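Lectin 2 (Agrocybe aegerita, PDB 4TQK) probably binds glycans that carry N-acetylglucosamine, holding the sugar in pockets around the rim of a beta-propeller. Local coordinates at residues A[192-197]-A[209-214]; A[134-139]-A[160-165]. The protein carries 1 engineered substitution. All coordinates share one frame; numbering follows the deposited sequence.

Contact 2 (134-139 with 160-165) closes along the chain before contact 1 (192-197 with 209-214) opens. Their centres lie about 16 Å apart, on the same side of the chain's centre. Contact 1 pairs the last two strands of the sheet that includes 173-177, 186-190, 195-198 and 210-213. Contact 2 joins the turn between strands 130-134 and 139-146, in the preceding sheet, to the loop that leads into strand 173-177. The two meet directly, where the Phe160 ring packs on Phe196 and Ala209. Both also touch the NAG of chain E, so one sugar pocket draws on residues from each contact, consistent with sites formed between successive propeller blades.

Contact 1. Residues A[192-197]-A[209-214]; sequences DKHVFI and AKSVID. With NAG (2-acetamido-2-deoxy-beta-D-glucopyranose), chain E.
His194 turns its CG beside its own backbone N (chi1 -38°), and Asp214 does likewise. The two side chains then lie side by side, pointing the same way. ND1 of His194 donates to OD1 of Asp214 at 2.6 Å. The oxygen sits in the imidazole plane, at the ring edge. The carboxylate is turned about 70° from the ring, and its anti side receives the bond. This contact would probably keep the proton on ND1. Ser211 OG lies 3.1 Å from the same ND1.

Ser211 and Phe196 form an antiparallel non-hydrogen-bonded pair. Before that pair the register slips by one residue. Val212 and Ile213 both face Val195, which makes a classic beta bulge. Val212 N reaches Val195 O at 3.0 Å in a nearly straight bond, and Val195 N reaches Ile213 O at 2.9 Å. Beyond the bulge, Ile197 and Lys210 exchange two backbone bonds.

CG2 of Val195 lies 3.9 Å from CB of Ile213. Ile197 and Val212 cross at about a right angle, with CG2 of Ile197 and CG1 of Val212 tightly packed at 3.3 Å. Phe196 brings CE2 to 3.7 Å from O7 of the NAG of chain E. That oxygen accepts a bond from Asp192 N at 3.1 Å.

Trp167 NE1, Asp159 OD1 and Gly165 O also hydrogen-bond this sugar. The hairpin ends its antiparallel sheet at strand 210-213. Val195 packs against strand 186-190 of the same sheet, while Val195 and Ile213 reach strand 242-246 of the next one.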
loop_
_atom_site.group_PDB
_atom_site.type_symbol
_atom_site.label_atom_id
_atom_site.label_comp_id
_atom_site.label_asym_id
_atom_site.label_seq_id
_atom_site.Cartn_x
_atom_site.Cartn_y
_atom_site.Cartn_z
ATOM N N ASP A 192 -18.803 -15.497 -32.774
ATOM C CA ASP A 192 -20.041 -16.131 -33.212
ATOM C C ASP A 192 -20.088 -17.614 -32.841
ATOM O O ASP A 192 -20.951 -18.056 -32.060
ATOM C CB ASP A 192 -20.210 -15.984 -34.728
ATOM C CG ASP A 192 -20.628 -14.585 -35.141
ATOM O OD1 ASP A 192 -21.318 -13.904 -34.346
ATOM O OD2 ASP A 192 -20.274 -14.170 -36.268
ATOM N N LYS A 193 -19.165 -18.377 -33.423
ATOM C CA LYS A 193 -19.215 -19.836 -33.363
ATOM C C LYS A 193 -18.120 -20.469 -32.515
ATOM O O LYS A 193 -18.168 -21.668 -32.249
ATOM C CB LYS A 193 -19.170 -20.437 -34.768
ATOM C CG LYS A 193 -20.226 -19.896 -35.713
ATOM C CD LYS A 193 -20.296 -20.732 -36.982
ATOM C CE LYS A 193 -21.121 -21.997 -36.758
ATOM N NZ LYS A 193 -22.528 -21.854 -37.235
ATOM N N HIS A 194 -17.139 -19.677 -32.092
ATOM C CA HIS A 194 -16.042 -20.214 -31.291
ATOM C C HIS A 194 -15.518 -19.213 -30.281
ATOM O O HIS A 194 -15.633 -17.996 -30.463
ATOM C CB HIS A 194 -14.849 -20.639 -32.163
ATOM C CG HIS A 194 -15.230 -21.270 -33.464
ATOM N ND1 HIS A 194 -15.336 -22.634 -33.623
ATOM C CD2 HIS A 194 -15.515 -20.721 -34.667
ATOM C CE1 HIS A 194 -15.689 -22.900 -34.871
ATOM N NE2 HIS A 194 -15.804 -21.757 -35.522
ATOM N N VAL A 195 -14.923 -19.743 -29.222
ATOM C CA VAL A 195 -14.043 -18.955 -28.391
ATOM C C VAL A 195 -12.693 -19.015 -29.092
ATOM O O VAL A 195 -12.197 -20.107 -29.398
ATOM C CB VAL A 195 -13.896 -19.545 -26.975
ATOM C CG1 VAL A 195 -12.975 -18.666 -26.146
ATOM C CG2 VAL A 195 -15.269 -19.699 -26.296
ATOM N N PHE A 196 -12.122 -17.848 -29.372
ATOM C CA PHE A 196 -10.807 -17.767 -29.994
ATOM C C PHE A 196 -9.812 -17.291 -28.960
ATOM O O PHE A 196 -10.174 -16.576 -28.036
ATOM C CB PHE A 196 -10.794 -16.753 -31.134
ATOM C CG PHE A 196 -11.704 -17.092 -32.276
ATOM C CD1 PHE A 196 -11.263 -17.892 -33.317
ATOM C CD2 PHE A 196 -12.983 -16.564 -32.337
ATOM C CE1 PHE A 196 -12.085 -18.181 -34.378
ATOM C CE2 PHE A 196 -13.817 -16.852 -33.405
ATOM C CZ PHE A 196 -13.366 -17.658 -34.426
ATOM N N ILE A 197 -8.554 -17.671 -29.134
ATOM C CA ILE A 197 -7.485 -17.089 -28.351
ATOM C C ILE A 197 -6.421 -16.550 -29.304
ATOM O O ILE A 197 -6.190 -17.113 -30.374
ATOM C CB ILE A 197 -6.903 -18.093 -27.308
ATOM C CG1 ILE A 197 -5.427 -17.816 -27.046
ATOM C CG2 ILE A 197 -7.056 -19.510 -27.774
ATOM C CD1 ILE A 197 -4.623 -19.060 -26.734
ATOM N N ALA A 209 -5.621 -15.403 -34.552
ATOM C CA ALA A 209 -6.650 -16.048 -33.754
ATOM C C ALA A 209 -6.718 -17.540 -34.018
ATOM O O ALA A 209 -6.639 -17.983 -35.168
ATOM C CB ALA A 209 -7.995 -15.423 -34.040
ATOM N N LYS A 210 -6.882 -18.311 -32.948
ATOM C CA LYS A 210 -7.102 -19.746 -33.076
ATOM C C LYS A 210 -8.337 -20.187 -32.294
ATOM O O LYS A 210 -8.534 -19.778 -31.152
ATOM C CB LYS A 210 -5.871 -20.517 -32.604
ATOM C CG LYS A 210 -6.021 -22.030 -32.662
ATOM C CD LYS A 210 -4.746 -22.721 -32.190
ATOM C CE LYS A 210 -4.844 -24.235 -32.305
ATOM N NZ LYS A 210 -3.549 -24.878 -31.961
ATOM N N SER A 211 -9.161 -21.028 -32.913
ATOM C CA SER A 211 -10.367 -21.544 -32.271
ATOM C C SER A 211 -10.050 -22.668 -31.296
ATOM O O SER A 211 -9.458 -23.678 -31.689
ATOM C CB SER A 211 -11.343 -22.065 -33.323
ATOM O OG SER A 211 -12.425 -22.729 -32.698
ATOM N N VAL A 212 -10.473 -22.508 -30.040
ATOM C CA VAL A 212 -10.212 -23.516 -29.008
ATOM C C VAL A 212 -11.463 -24.162 -28.416
ATOM O O VAL A 212 -11.389 -25.239 -27.825
ATOM C CB VAL A 212 -9.366 -22.958 -27.863
ATOM C CG1 VAL A 212 -7.974 -22.585 -28.363
ATOM C CG2 VAL A 212 -10.055 -21.767 -27.216
ATOM N N ILE A 213 -12.611 -23.517 -28.570
ATOM C CA ILE A 213 -13.850 -24.046 -27.992
ATOM C C ILE A 213 -15.044 -23.741 -28.891
ATOM O O ILE A 213 -15.232 -22.603 -29.307
ATOM C CB ILE A 213 -14.157 -23.440 -26.595
ATOM C CG1 ILE A 213 -13.023 -23.681 -25.605
ATOM C CG2 ILE A 213 -15.459 -23.999 -26.034
ATOM C CD1 ILE A 213 -13.230 -22.940 -24.291
ATOM N N ASP A 214 -15.855 -24.755 -29.168
ATOM C CA ASP A 214 -17.059 -24.571 -29.964
ATOM C C ASP A 214 -18.281 -24.484 -29.057
ATOM O O ASP A 214 -19.189 -25.319 -29.132
ATOM C CB ASP A 214 -17.196 -25.695 -30.996
ATOM C CG ASP A 214 -15.953 -25.837 -31.880
ATOM O OD1 ASP A 214 -15.316 -24.808 -32.214
ATOM O OD2 ASP A 214 -15.599 -26.983 -32.232
HETATM C C1 NAG E . -14.894 -14.808 -37.955
HETATM C C2 NAG E . -14.547 -14.182 -36.614
HETATM C C3 NAG E . -13.188 -13.529 -36.810
HETATM C C4 NAG E . -12.188 -14.628 -37.155
HETATM C C5 NAG E . -12.720 -15.603 -38.212
HETATM C C6 NAG E . -11.882 -16.874 -38.206
HETATM C C7 NAG E . -16.371 -13.530 -35.176
HETATM C C8 NAG E . -17.259 -12.414 -34.697
HETATM N N2 NAG E . -15.531 -13.232 -36.164
HETATM O O1 NAG E . -16.255 -15.137 -38.075
HETATM O O3 NAG E . -12.782 -12.857 -35.642
HETATM O O4 NAG E . -10.960 -14.069 -37.590
HETATM O O5 NAG E . -14.083 -15.957 -38.031
HETATM O O6 NAG E . -12.298 -17.650 -39.303
HETATM O O7 NAG E . -16.444 -14.655 -34.671
#

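Contact 2. Residues A[134-139]-A[160-165]; sequences FGEKGV and FGYDAG. With NAG (2-acetamido-2-deoxy-beta-D-glucopyranose), chain C; NAG (2-acetamido-2-deoxy-beta-D-glucopyranose), chain E.
Tyr162 N and Asp163 N both donate to the turn at 134-139. Tyr162 N bonds Gly135 O at 2.8 Å, and Asp163 N bonds Glu136 O at 2.6 Å. Each donor lies in the plane of its carbonyl. Within 160-165, Gly161 N donates to Ala164 O, and Ala164 N to Gly161 O. These bonds close a type I turn with a G1 beta bulge. In the other loop Gly135 N donates to Gly138 O. CA of Gly161 packs 3.2 Å from Gly135 O.

The loop between strands 130-134 and 139-146 of one propeller sheet meets the connection that runs from strand 154-157 to strand 173-177 of the next, between two sugar sites. Glu136 N donates to O7 of the NAG of chain C at 3.0 Å. On the far side, Gly165 O accepts from N2 of the NAG of chain E at 3.2 Å.

The Glu136 chain bends at chi2 (64°) and runs beside Tyr162, with OE2 3.3 Å from CD2 of that ring. Its OE1 is taken by His116. Lys137 NZ makes a weak salt bridge to Asp163 OD2 at 3.4 Å. A water accepts from that NZ and donates to that OD2. Deeper in, CB of Phe160 meets the edge of the Phe134 ring, 3.6 Å from CD1, and Arg174 holds Phe160 O.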
loop_
_atom_site.group_PDB
_atom_site.type_symbol
_atom_site.label_atom_id
_atom_site.label_comp_id
_atom_site.label_asym_id
_atom_site.label_seq_id
_atom_site.Cartn_x
_atom_site.Cartn_y
_atom_site.Cartn_z
ATOM N N PHE A 134 -9.464 -2.474 -28.668
ATOM C CA PHE A 134 -10.095 -3.232 -29.726
ATOM C C PHE A 134 -10.920 -2.216 -30.493
ATOM O O PHE A 134 -11.986 -1.790 -30.039
ATOM C CB PHE A 134 -10.970 -4.343 -29.157
ATOM C CG PHE A 134 -10.194 -5.405 -28.431
ATOM C CD1 PHE A 134 -9.812 -6.565 -29.077
ATOM C CD2 PHE A 134 -9.843 -5.238 -27.101
ATOM C CE1 PHE A 134 -9.088 -7.536 -28.409
ATOM C CE2 PHE A 134 -9.124 -6.215 -26.423
ATOM C CZ PHE A 134 -8.740 -7.357 -27.089
ATOM N N GLY A 135 -10.400 -1.806 -31.645
ATOM C CA GLY A 135 -10.984 -0.717 -32.393
ATOM C C GLY A 135 -11.673 -1.172 -33.655
ATOM O O GLY A 135 -12.262 -2.252 -33.703
ATOM N N GLU A 136 -11.586 -0.337 -34.683
ATOM C CA GLU A 136 -12.325 -0.547 -35.910
ATOM C C GLU A 136 -11.689 -1.670 -36.748
ATOM O O GLU A 136 -12.380 -2.585 -37.174
ATOM C CB GLU A 136 -12.419 0.780 -36.670
ATOM C CG GLU A 136 -13.554 0.908 -37.690
ATOM C CD GLU A 136 -14.973 0.844 -37.111
ATOM O OE1 GLU A 136 -15.244 1.318 -35.987
ATOM O OE2 GLU A 136 -15.845 0.317 -37.825
ATOM N N LYS A 137 -10.371 -1.628 -36.918
ATOM C CA LYS A 137 -9.669 -2.552 -37.797
ATOM C C LYS A 137 -8.939 -3.675 -37.077
ATOM O O LYS A 137 -8.177 -4.412 -37.689
ATOM C CB LYS A 137 -8.689 -1.776 -38.685
ATOM C CG LYS A 137 -9.350 -0.820 -39.651
ATOM C CD LYS A 137 -10.662 -1.431 -40.149
ATOM C CE LYS A 137 -10.674 -1.626 -41.653
ATOM N NZ LYS A 137 -11.489 -0.578 -42.317
ATOM N N GLY A 138 -9.183 -3.817 -35.782
ATOM C CA GLY A 138 -8.550 -4.873 -35.021
ATOM C C GLY A 138 -8.023 -4.369 -33.687
ATOM O O GLY A 138 -8.589 -3.451 -33.080
ATOM N N VAL A 139 -6.934 -4.974 -33.234
ATOM C CA VAL A 139 -6.331 -4.626 -31.958
ATOM C C VAL A 139 -5.248 -3.570 -32.187
ATOM O O VAL A 139 -4.285 -3.811 -32.929
ATOM C CB VAL A 139 -5.737 -5.877 -31.288
ATOM C CG1 VAL A 139 -5.210 -5.538 -29.921
ATOM C CG2 VAL A 139 -6.792 -6.973 -31.188
ATOM N N PHE A 160 -10.738 -9.275 -34.098
ATOM C CA PHE A 160 -11.385 -8.827 -32.857
ATOM C C PHE A 160 -11.850 -7.364 -32.889
ATOM O O PHE A 160 -12.192 -6.802 -31.847
ATOM C CB PHE A 160 -10.452 -9.025 -31.653
ATOM C CG PHE A 160 -10.022 -10.449 -31.433
ATOM C CD1 PHE A 160 -10.935 -11.415 -31.040
ATOM C CD2 PHE A 160 -8.694 -10.815 -31.594
ATOM C CE1 PHE A 160 -10.543 -12.720 -30.820
ATOM C CE2 PHE A 160 -8.285 -12.138 -31.382
ATOM C CZ PHE A 160 -9.218 -13.091 -30.985
ATOM N N GLY A 161 -11.831 -6.751 -34.069
ATOM C CA GLY A 161 -12.239 -5.364 -34.237
ATOM C C GLY A 161 -13.628 -5.203 -34.830
ATOM O O GLY A 161 -14.180 -6.120 -35.459
ATOM N N TYR A 162 -14.209 -4.025 -34.620
ATOM C CA TYR A 162 -15.581 -3.755 -35.046
ATOM C C TYR A 162 -15.754 -4.021 -36.553
ATOM O O TYR A 162 -16.821 -4.441 -37.017
ATOM C CB TYR A 162 -15.968 -2.314 -34.670
ATOM C CG TYR A 162 -17.423 -2.009 -34.894
ATOM C CD1 TYR A 162 -18.360 -2.128 -33.858
ATOM C CD2 TYR A 162 -17.877 -1.621 -36.152
ATOM C CE1 TYR A 162 -19.717 -1.859 -34.085
ATOM C CE2 TYR A 162 -19.214 -1.353 -36.385
ATOM C CZ TYR A 162 -20.130 -1.472 -35.358
ATOM O OH TYR A 162 -21.449 -1.192 -35.629
ATOM N N ASP A 163 -14.692 -3.791 -37.317
ATOM C CA ASP A 163 -14.717 -4.065 -38.740
ATOM C C ASP A 163 -13.651 -5.096 -39.101
ATOM O O ASP A 163 -13.021 -5.003 -40.142
ATOM C CB ASP A 163 -14.537 -2.770 -39.548
ATOM C CG ASP A 163 -14.962 -2.928 -41.003
ATOM O OD1 ASP A 163 -15.856 -3.760 -41.269
ATOM O OD2 ASP A 163 -14.407 -2.227 -41.878
ATOM N N ALA A 164 -13.453 -6.076 -38.224
ATOM C CA ALA A 164 -12.535 -7.185 -38.493
ATOM C C ALA A 164 -12.593 -8.272 -37.416
ATOM O O ALA A 164 -12.016 -8.107 -36.355
ATOM C CB ALA A 164 -11.116 -6.662 -38.598
ATOM N N GLY A 165 -13.322 -9.354 -37.634
ATOM C CA GLY A 165 -14.381 -9.414 -38.602
ATOM C C GLY A 165 -15.651 -9.299 -37.775
ATOM O O GLY A 165 -16.072 -10.253 -37.109
HETATM C C1 NAG C . -8.648 4.562 -36.566
HETATM C C2 NAG C . -8.439 4.313 -35.074
HETATM C C3 NAG C . -7.425 5.314 -34.534
HETATM C C4 NAG C . -6.155 5.218 -35.368
HETATM C C5 NAG C . -6.453 5.341 -36.861
HETATM C C6 NAG C . -5.206 5.150 -37.729
HETATM C C7 NAG C . -10.308 3.277 -33.920
HETATM C C8 NAG C . -11.558 3.479 -33.109
HETATM N N2 NAG C . -9.693 4.375 -34.348
HETATM O O1 NAG C . -9.539 3.605 -37.072
HETATM O O3 NAG C . -7.134 5.027 -33.187
HETATM O O4 NAG C . -5.279 6.245 -34.977
HETATM O O5 NAG C . -7.419 4.383 -37.229
HETATM O O6 NAG C . -4.691 3.859 -37.510
HETATM O O7 NAG C . -9.902 2.139 -34.161
HETATM C C1 NAG E . -14.894 -14.808 -37.955
HETATM C C2 NAG E . -14.547 -14.182 -36.614
HETATM C C3 NAG E . -13.188 -13.529 -36.810
HETATM C C4 NAG E . -12.188 -14.628 -37.155
HETATM C C5 NAG E . -12.720 -15.603 -38.212
HETATM C C6 NAG E . -11.882 -16.874 -38.206
HETATM C C7 NAG E . -16.371 -13.530 -35.176
HETATM C C8 NAG E . -17.259 -12.414 -34.697
HETATM N N2 NAG E . -15.531 -13.232 -36.164
HETATM O O1 NAG E . -16.255 -15.137 -38.075
HETATM O O3 NAG E . -12.782 -12.857 -35.642
HETATM O O4 NAG E . -10.960 -14.069 -37.590
HETATM O O5 NAG E . -14.083 -15.957 -38.031
HETATM O O6 NAG E . -12.298 -17.650 -39.303
HETATM O O7 NAG E . -16.444 -14.655 -34.671
HETATM O O HOH W 1 -13.438 0.276 -40.858
#